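Local coordinates for PA0821 (Pseudomonas aeruginosa, PDB 7DRG), which probably acts as an immunity protein (antitoxin) that neutralises a putative VRR-NUC nuclease effector of the type VI secretion system, at residues 143-148 / 211-216; 248-253 / 295-300. All blocks are in the same frame, centred on the assembly; numbering follows the deposited sequence.

Contact 1 of 2, residues 143-148 / 211-216; sequences LSVLEF and GTACLL
A short helix packs across the face of a beta strand: helix 213-216 lies on strand 144-151, a middle strand hydrogen-bonded to strands 34-46 and 126-131. Val145 and Glu147, two residues apart and so on the same face, meet the first turn of the helix. CG1 of Val145 abuts the methyl CB of Ala213 at 3.8 Å, while CG2 faces the backbone, 4.0 Å from CA of Cys214. The valine torsion (chi1 174°) sets CG1 anti to the backbone N and splits the two methyls between these targets. Tyr45 of strand 34-46 also touches both Val145 and Ala213.

Beyond the valine, Glu147 sends an extended side chain past Ala213 CB to the start of the helix. Its OE1 is hydrogen-bonded to Thr43 OG1 of the neighbouring strand 34-46; the polar link of the carboxylate to the helix start runs through water. Thr212 makes no side-chain cap; instead, one water accepts from Ala213 N and lies 2.6 Å from Glu147 OE1, with Gly211 O also in reach and more acceptors than its protons can serve, and a second accepts from Cys214 N and donates to Glu147 OE2 at 2.9 Å.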
ATOM      1  N   LEU B 143     -13.764 -20.158 -23.152  1.00 19.94           N
ATOM      2  CA  LEU B 143     -14.164 -18.843 -22.663  1.00 19.98           C
ATOM      3  C   LEU B 143     -13.222 -17.781 -23.216  1.00 18.80           C
ATOM      4  O   LEU B 143     -12.005 -17.849 -23.000  1.00 20.54           O
ATOM      5  CB  LEU B 143     -14.168 -18.823 -21.134  1.00 20.18           C
ATOM      6  CG  LEU B 143     -14.896 -17.637 -20.503  1.00 19.17           C
ATOM      7  CD1 LEU B 143     -16.348 -17.604 -20.974  1.00 21.12           C
ATOM      8  CD2 LEU B 143     -14.797 -17.740 -18.989  1.00 23.47           C
ATOM      9  N   SER B 144     -13.782 -16.813 -23.933  1.00 18.69           N
ATOM     10  CA  SER B 144     -13.047 -15.685 -24.485  1.00 15.57           C
ATOM     11  C   SER B 144     -13.340 -14.422 -23.673  1.00 15.97           C
ATOM     12  O   SER B 144     -14.217 -14.396 -22.805  1.00 17.79           O
ATOM     13  CB  SER B 144     -13.405 -15.492 -25.960  1.00 18.96           C
ATOM     14  OG  SER B 144     -13.044 -16.647 -26.717  1.00 19.92           O
ATOM     15  N   VAL B 145     -12.581 -13.363 -23.952  1.00 15.78           N
ATOM     16  CA  VAL B 145     -12.649 -12.141 -23.151  1.00 16.21           C
ATOM     17  C   VAL B 145     -12.604 -10.928 -24.064  1.00 16.67           C
ATOM     18  O   VAL B 145     -11.773 -10.859 -24.973  1.00 18.37           O
ATOM     19  CB  VAL B 145     -11.498 -12.061 -22.124  1.00 18.85           C
ATOM     20  CG1 VAL B 145     -11.518 -10.710 -21.412  1.00 23.89           C
ATOM     21  CG2 VAL B 145     -11.578 -13.203 -21.118  1.00 18.33           C
ATOM     22  N   LEU B 146     -13.489  -9.967 -23.812  1.00 15.48           N
ATOM     23  CA  LEU B 146     -13.381  -8.620 -24.358  1.00 16.45           C
ATOM     24  C   LEU B 146     -13.194  -7.661 -23.196  1.00 17.73           C
ATOM     25  O   LEU B 146     -14.005  -7.656 -22.265  1.00 16.34           O
ATOM     26  CB  LEU B 146     -14.633  -8.224 -25.149  1.00 15.83           C
ATOM     27  CG  LEU B 146     -14.711  -6.754 -25.569  1.00 17.50           C
ATOM     28  CD1 LEU B 146     -13.559  -6.372 -26.491  1.00 22.28           C
ATOM     29  CD2 LEU B 146     -16.036  -6.456 -26.258  1.00 18.15           C
ATOM     30  N   GLU B 147     -12.144  -6.846 -23.253  1.00 16.74           N
ATOM     31  CA  GLU B 147     -11.924  -5.793 -22.269  1.00 15.92           C
ATOM     32  C   GLU B 147     -11.790  -4.467 -22.993  1.00 17.67           C
ATOM     33  O   GLU B 147     -11.164  -4.391 -24.052  1.00 19.35           O
ATOM     34  CB  GLU B 147     -10.659  -6.022 -21.435  1.00 19.64           C
ATOM     35  CG  GLU B 147     -10.703  -7.194 -20.503  1.00 26.54           C
ATOM     36  CD  GLU B 147      -9.685  -7.049 -19.388  1.00 31.26           C
ATOM     37  OE1 GLU B 147     -10.107  -6.885 -18.232  1.00 23.17           O
ATOM     38  OE2 GLU B 147      -8.462  -7.074 -19.672  1.00 32.63           O
ATOM     39  N   PHE B 148     -12.366  -3.418 -22.419  1.00 15.68           N
ATOM     40  CA  PHE B 148     -12.278  -2.118 -23.057  1.00 14.21           C
ATOM     41  C   PHE B 148     -12.349  -1.049 -21.984  1.00 15.29           C
ATOM     42  O   PHE B 148     -12.858  -1.281 -20.886  1.00 16.55           O
ATOM     43  CB  PHE B 148     -13.384  -1.931 -24.109  1.00 14.33           C
ATOM     44  CG  PHE B 148     -14.751  -1.779 -23.525  1.00 17.44           C
ATOM     45  CD1 PHE B 148     -15.427  -2.873 -23.024  1.00 17.52           C
ATOM     46  CD2 PHE B 148     -15.349  -0.531 -23.455  1.00 20.24           C
ATOM     47  CE1 PHE B 148     -16.700  -2.725 -22.471  1.00 19.23           C
ATOM     48  CE2 PHE B 148     -16.617  -0.372 -22.903  1.00 20.10           C
ATOM     49  CZ  PHE B 148     -17.288  -1.480 -22.410  1.00 19.55           C
ATOM     50  N   GLY B 211      -6.131  -7.813 -11.910  1.00 21.75           N
ATOM     51  CA  GLY B 211      -5.796  -9.058 -12.576  1.00 24.35           C
ATOM     52  C   GLY B 211      -5.993  -8.980 -14.083  1.00 22.11           C
ATOM     53  O   GLY B 211      -6.310  -7.935 -14.653  1.00 25.57           O
ATOM     54  N   THR B 212      -5.775 -10.130 -14.721  1.00 19.93           N
ATOM     55  CA  THR B 212      -5.776 -10.259 -16.177  1.00 21.02           C
ATOM     56  C   THR B 212      -6.832 -11.289 -16.569  1.00 22.27           C
ATOM     57  O   THR B 212      -6.617 -12.495 -16.418  1.00 22.27           O
ATOM     58  CB  THR B 212      -4.392 -10.660 -16.679  1.00 24.28           C
ATOM     59  OG1 THR B 212      -3.431  -9.707 -16.212  1.00 27.44           O
ATOM     60  CG2 THR B 212      -4.372 -10.680 -18.191  1.00 25.40           C
ATOM     61  N   ALA B 213      -7.968 -10.814 -17.087  1.00 19.80           N
ATOM     62  CA  ALA B 213      -9.097 -11.701 -17.340  1.00 19.49           C
ATOM     63  C   ALA B 213      -8.740 -12.813 -18.320  1.00 21.33           C
ATOM     64  O   ALA B 213      -9.186 -13.956 -18.158  1.00 24.27           O
ATOM     65  CB  ALA B 213     -10.284 -10.895 -17.861  1.00 21.94           C
ATOM     66  N   CYS B 214      -7.937 -12.509 -19.340  1.00 21.78           N
ATOM     67  CA  CYS B 214      -7.635 -13.546 -20.322  1.00 26.66           C
ATOM     68  C   CYS B 214      -6.764 -14.658 -19.745  1.00 26.61           C
ATOM     69  O   CYS B 214      -6.783 -15.774 -20.278  1.00 35.86           O
ATOM     70  CB  CYS B 214      -6.984 -12.934 -21.564  1.00 29.89           C
ATOM     71  SG  CYS B 214      -5.366 -12.212 -21.322  1.00 36.35           S
ATOM     72  N   LEU B 215      -6.012 -14.394 -18.671  1.00 26.87           N
ATOM     73  CA  LEU B 215      -5.295 -15.464 -17.981  1.00 26.47           C
ATOM     74  C   LEU B 215      -6.210 -16.248 -17.050  1.00 28.67           C
ATOM     75  O   LEU B 215      -5.980 -17.440 -16.823  1.00 37.48           O
ATOM     76  CB  LEU B 215      -4.124 -14.907 -17.166  1.00 33.12           C
ATOM     77  CG  LEU B 215      -3.028 -14.098 -17.856  1.00 38.86           C
ATOM     78  CD1 LEU B 215      -1.859 -13.873 -16.900  1.00 47.78           C
ATOM     79  CD2 LEU B 215      -2.571 -14.782 -19.127  1.00 39.69           C
ATOM     80  N   LEU B 216      -7.234 -15.598 -16.494  1.00 23.91           N
ATOM     81  CA  LEU B 216      -8.159 -16.271 -15.589  1.00 22.27           C
ATOM     82  C   LEU B 216      -9.145 -17.165 -16.331  1.00 24.08           C
ATOM     83  O   LEU B 216      -9.559 -18.203 -15.797  1.00 24.69           O
ATOM     84  CB  LEU B 216      -8.933 -15.230 -14.768  1.00 23.80           C
ATOM     85  CG  LEU B 216      -8.135 -14.324 -13.822  1.00 25.10           C
ATOM     86  CD1 LEU B 216      -9.016 -13.228 -13.234  1.00 27.25           C
ATOM     87  CD2 LEU B 216      -7.499 -15.155 -12.713  1.00 24.29           C
TER
HETATM   88  O   HOH W   1      -8.594  -8.063 -16.516  1.00 24.24           O
HETATM   89  O   HOH W   2      -7.479  -9.798 -20.229  1.00 43.69           O
HETATM   90  O   HOH W   3      -6.128  -6.934 -17.757  1.00 48.80           O

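Contact 2 of 2, residues 248-253 / 295-300; sequences DALRAQ and HALKGI
The amide of Gln253 is the flat group that touches across the contact, and the methyl of Ala296 stands over one of its faces, with CB 3.9 Å from CD of Gln253. The amide is probably turned over in the model; once turned back, it may form a hydrogen bond at its edge to the backbone O of Ala249, four residues earlier. Gln253 gets there with CG anti to its carbonyl carbon (chi1 -52°) and an extended chain beyond, which carries the amide across to the facing helix. This is the outer, more exposed side of the contact.

The inner side is wholly apolar. CD2 of Leu250 reaches two partners: CD2 of Leu297 at 3.7 Å and CB of Ala296 at 4.0 Å. Its other methyl, CD1, is 4.1 Å from that same CD2 of Leu297. The two leucine side chains cross at about a right angle, and one methyl of Leu297 meets both branches of Leu250. Ala296 is shared, with the leucine methyl and the glutamine amide both packed on its small side chain.

The contact joins the end of helix 247-251 to the end of helix 288-297 near the surface. Beneath it, Leu250 continues onto Leu241 of helix 238-243, and Leu297 rests on Thr234 and Leu236 of strand 233-237, with Ile300 packed on Leu236 and on Leu243 nearby.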
ATOM      1  N   ASP B 248     -36.237 -10.868  -9.209  1.00 42.48           N
ATOM      2  CA  ASP B 248     -37.117 -10.363  -8.157  1.00 44.54           C
ATOM      3  C   ASP B 248     -36.408 -10.345  -6.808  1.00 38.87           C
ATOM      4  O   ASP B 248     -36.466  -9.353  -6.072  1.00 37.35           O
ATOM      5  CB  ASP B 248     -38.389 -11.209  -8.078  1.00 51.08           C
ATOM      6  CG  ASP B 248     -39.303 -11.010  -9.272  1.00 59.53           C
ATOM      7  OD1 ASP B 248     -39.201  -9.952  -9.932  1.00 56.20           O
ATOM      8  OD2 ASP B 248     -40.127 -11.910  -9.548  1.00 61.67           O
ATOM      9  N   ALA B 249     -35.717 -11.438  -6.473  1.00 41.63           N
ATOM     10  CA  ALA B 249     -35.054 -11.530  -5.178  1.00 43.62           C
ATOM     11  C   ALA B 249     -33.898 -10.542  -5.055  1.00 43.57           C
ATOM     12  O   ALA B 249     -33.584 -10.100  -3.944  1.00 39.09           O
ATOM     13  CB  ALA B 249     -34.561 -12.957  -4.946  1.00 44.45           C
ATOM     14  N   LEU B 250     -33.254 -10.185  -6.171  1.00 37.37           N
ATOM     15  CA  LEU B 250     -32.155  -9.224  -6.101  1.00 32.47           C
ATOM     16  C   LEU B 250     -32.669  -7.797  -5.941  1.00 29.00           C
ATOM     17  O   LEU B 250     -32.116  -7.020  -5.154  1.00 33.63           O
ATOM     18  CB  LEU B 250     -31.272  -9.327  -7.347  1.00 32.77           C
ATOM     19  CG  LEU B 250     -30.340 -10.535  -7.440  1.00 33.91           C
ATOM     20  CD1 LEU B 250     -29.548 -10.483  -8.737  1.00 35.49           C
ATOM     21  CD2 LEU B 250     -29.400 -10.587  -6.237  1.00 34.18           C
ATOM     22  N   ARG B 251     -33.721  -7.434  -6.683  1.00 33.34           N
ATOM     23  CA  ARG B 251     -34.275  -6.089  -6.565  1.00 32.71           C
ATOM     24  C   ARG B 251     -34.831  -5.842  -5.170  1.00 36.79           C
ATOM     25  O   ARG B 251     -34.899  -4.692  -4.724  1.00 41.11           O
ATOM     26  CB  ARG B 251     -35.349  -5.871  -7.634  1.00 33.80           C
ATOM     27  CG  ARG B 251     -34.779  -5.783  -9.052  1.00 33.13           C
ATOM     28  CD  ARG B 251     -35.867  -5.802 -10.114  1.00 39.03           C
ATOM     29  NE  ARG B 251     -36.550  -4.519 -10.226  1.00 36.44           N
ATOM     30  CZ  ARG B 251     -37.529  -4.265 -11.090  1.00 45.73           C
ATOM     31  NH1 ARG B 251     -37.942  -5.211 -11.923  1.00 47.88           N
ATOM     32  NH2 ARG B 251     -38.092  -3.065 -11.121  1.00 45.75           N
ATOM     33  N   ALA B 252     -35.201  -6.910  -4.457  1.00 33.71           N
ATOM     34  CA  ALA B 252     -35.619  -6.783  -3.066  1.00 45.53           C
ATOM     35  C   ALA B 252     -34.465  -6.408  -2.137  1.00 49.63           C
ATOM     36  O   ALA B 252     -34.715  -5.895  -1.040  1.00 52.32           O
ATOM     37  CB  ALA B 252     -36.260  -8.088  -2.590  1.00 47.48           C
ATOM     38  N   GLN B 253     -33.216  -6.651  -2.543  1.00 36.92           N
ATOM     39  CA  GLN B 253     -32.061  -6.349  -1.710  1.00 38.54           C
ATOM     40  C   GLN B 253     -31.284  -5.120  -2.156  1.00 30.12           C
ATOM     41  O   GLN B 253     -30.324  -4.738  -1.480  1.00 34.81           O
ATOM     42  CB  GLN B 253     -31.092  -7.544  -1.691  1.00 39.22           C
ATOM     43  CG  GLN B 253     -31.722  -8.873  -1.341  1.00 44.19           C
ATOM     44  CD  GLN B 253     -30.812 -10.035  -1.673  1.00 40.98           C
ATOM     45  OE1 GLN B 253     -31.062 -10.784  -2.620  1.00 45.84           O
ATOM     46  NE2 GLN B 253     -29.751 -10.197  -0.896  1.00 37.26           N
ATOM     47  N   HIS B 295     -22.861  -8.346  -0.954  1.00 26.56           N
ATOM     48  CA  HIS B 295     -23.596  -9.150   0.019  1.00 26.26           C
ATOM     49  C   HIS B 295     -24.673  -9.991  -0.661  1.00 29.03           C
ATOM     50  O   HIS B 295     -24.850 -11.171  -0.334  1.00 32.56           O
ATOM     51  CB  HIS B 295     -24.205  -8.237   1.082  1.00 30.00           C
ATOM     52  CG  HIS B 295     -24.772  -8.972   2.256  1.00 34.46           C
ATOM     53  ND1 HIS B 295     -23.981  -9.525   3.239  1.00 38.65           N
ATOM     54  CD2 HIS B 295     -26.052  -9.248   2.601  1.00 37.44           C
ATOM     55  CE1 HIS B 295     -24.748 -10.109   4.141  1.00 38.19           C
ATOM     56  NE2 HIS B 295     -26.010  -9.954   3.779  1.00 40.02           N
ATOM     57  N   ALA B 296     -25.386  -9.404  -1.625  1.00 27.47           N
ATOM     58  CA  ALA B 296     -26.452 -10.126  -2.317  1.00 27.22           C
ATOM     59  C   ALA B 296     -25.918 -11.239  -3.213  1.00 30.63           C
ATOM     60  O   ALA B 296     -26.614 -12.237  -3.436  1.00 31.43           O
ATOM     61  CB  ALA B 296     -27.291  -9.155  -3.151  1.00 28.84           C
ATOM     62  N   LEU B 297     -24.702 -11.093  -3.740  1.00 27.19           N
ATOM     63  CA  LEU B 297     -24.182 -12.015  -4.741  1.00 28.98           C
ATOM     64  C   LEU B 297     -23.065 -12.922  -4.244  1.00 29.15           C
ATOM     65  O   LEU B 297     -22.605 -13.772  -5.008  1.00 28.36           O
ATOM     66  CB  LEU B 297     -23.682 -11.233  -5.962  1.00 26.79           C
ATOM     67  CG  LEU B 297     -24.737 -10.427  -6.719  1.00 27.02           C
ATOM     68  CD1 LEU B 297     -24.127  -9.788  -7.963  1.00 23.91           C
ATOM     69  CD2 LEU B 297     -25.919 -11.308  -7.095  1.00 27.30           C
ATOM     70  N   LYS B 298     -22.610 -12.785  -2.997  1.00 31.36           N
ATOM     71  CA  LYS B 298     -21.437 -13.558  -2.601  1.00 30.54           C
ATOM     72  C   LYS B 298     -21.706 -15.057  -2.560  1.00 29.96           C
ATOM     73  O   LYS B 298     -20.752 -15.845  -2.561  1.00 33.36           O
ATOM     74  CB  LYS B 298     -20.906 -13.072  -1.256  1.00 32.04           C
ATOM     75  CG  LYS B 298     -21.861 -13.202  -0.095  1.00 33.86           C
ATOM     76  CD  LYS B 298     -21.248 -12.524   1.120  1.00 42.20           C
ATOM     77  CE  LYS B 298     -22.028 -12.804   2.388  1.00 39.37           C
ATOM     78  NZ  LYS B 298     -21.391 -12.114   3.541  1.00 40.58           N
ATOM     79  N   GLY B 299     -22.974 -15.469  -2.543  1.00 30.95           N
ATOM     80  CA  GLY B 299     -23.306 -16.876  -2.672  1.00 34.92           C
ATOM     81  C   GLY B 299     -22.926 -17.482  -4.006  1.00 40.62           C
ATOM     82  O   GLY B 299     -22.824 -18.709  -4.109  1.00 35.57           O
ATOM     83  N   ILE B 300     -22.711 -16.657  -5.032  1.00 29.38           N
ATOM     84  CA  ILE B 300     -22.274 -17.149  -6.333  1.00 29.56           C
ATOM     85  C   ILE B 300     -20.877 -16.636  -6.692  1.00 26.07           C
ATOM     86  O   ILE B 300     -20.518 -16.593  -7.859  1.00 26.25           O
ATOM     87  CB  ILE B 300     -23.291 -16.811  -7.442  1.00 29.54           C
ATOM     88  CG1 ILE B 300     -23.447 -15.294  -7.627  1.00 24.50           C
ATOM     89  CG2 ILE B 300     -24.625 -17.483  -7.159  1.00 29.02           C
ATOM     90  CD1 ILE B 300     -24.036 -14.892  -8.982  1.00 26.07           C
TER

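From the N terminus, the chain passes through strand 34-46, helix 52-69 and strands 109-114 and 126-131 before reaching strand 144-151, where contact 1 opens. Helices 152-157 and 161-173, strands 177-180 and 182-186 and helix 191-204 follow, and contact 1 closes this 62-residue loop at helix 213-216. After strand 233-237 and helix 238-243, contact 2 closes a shorter loop of 41 residues that holds strands 259-264 and 267-272. The loops lie in series, neither nested nor crossed. The centres of the two contacts are 25 Å apart and their nearest atoms about 13 Å. Strand pairing connects them: strand 233-237, under contact 2, pairs with 177-180, which pairs with 34-46, the neighbour of the strand in contact 1.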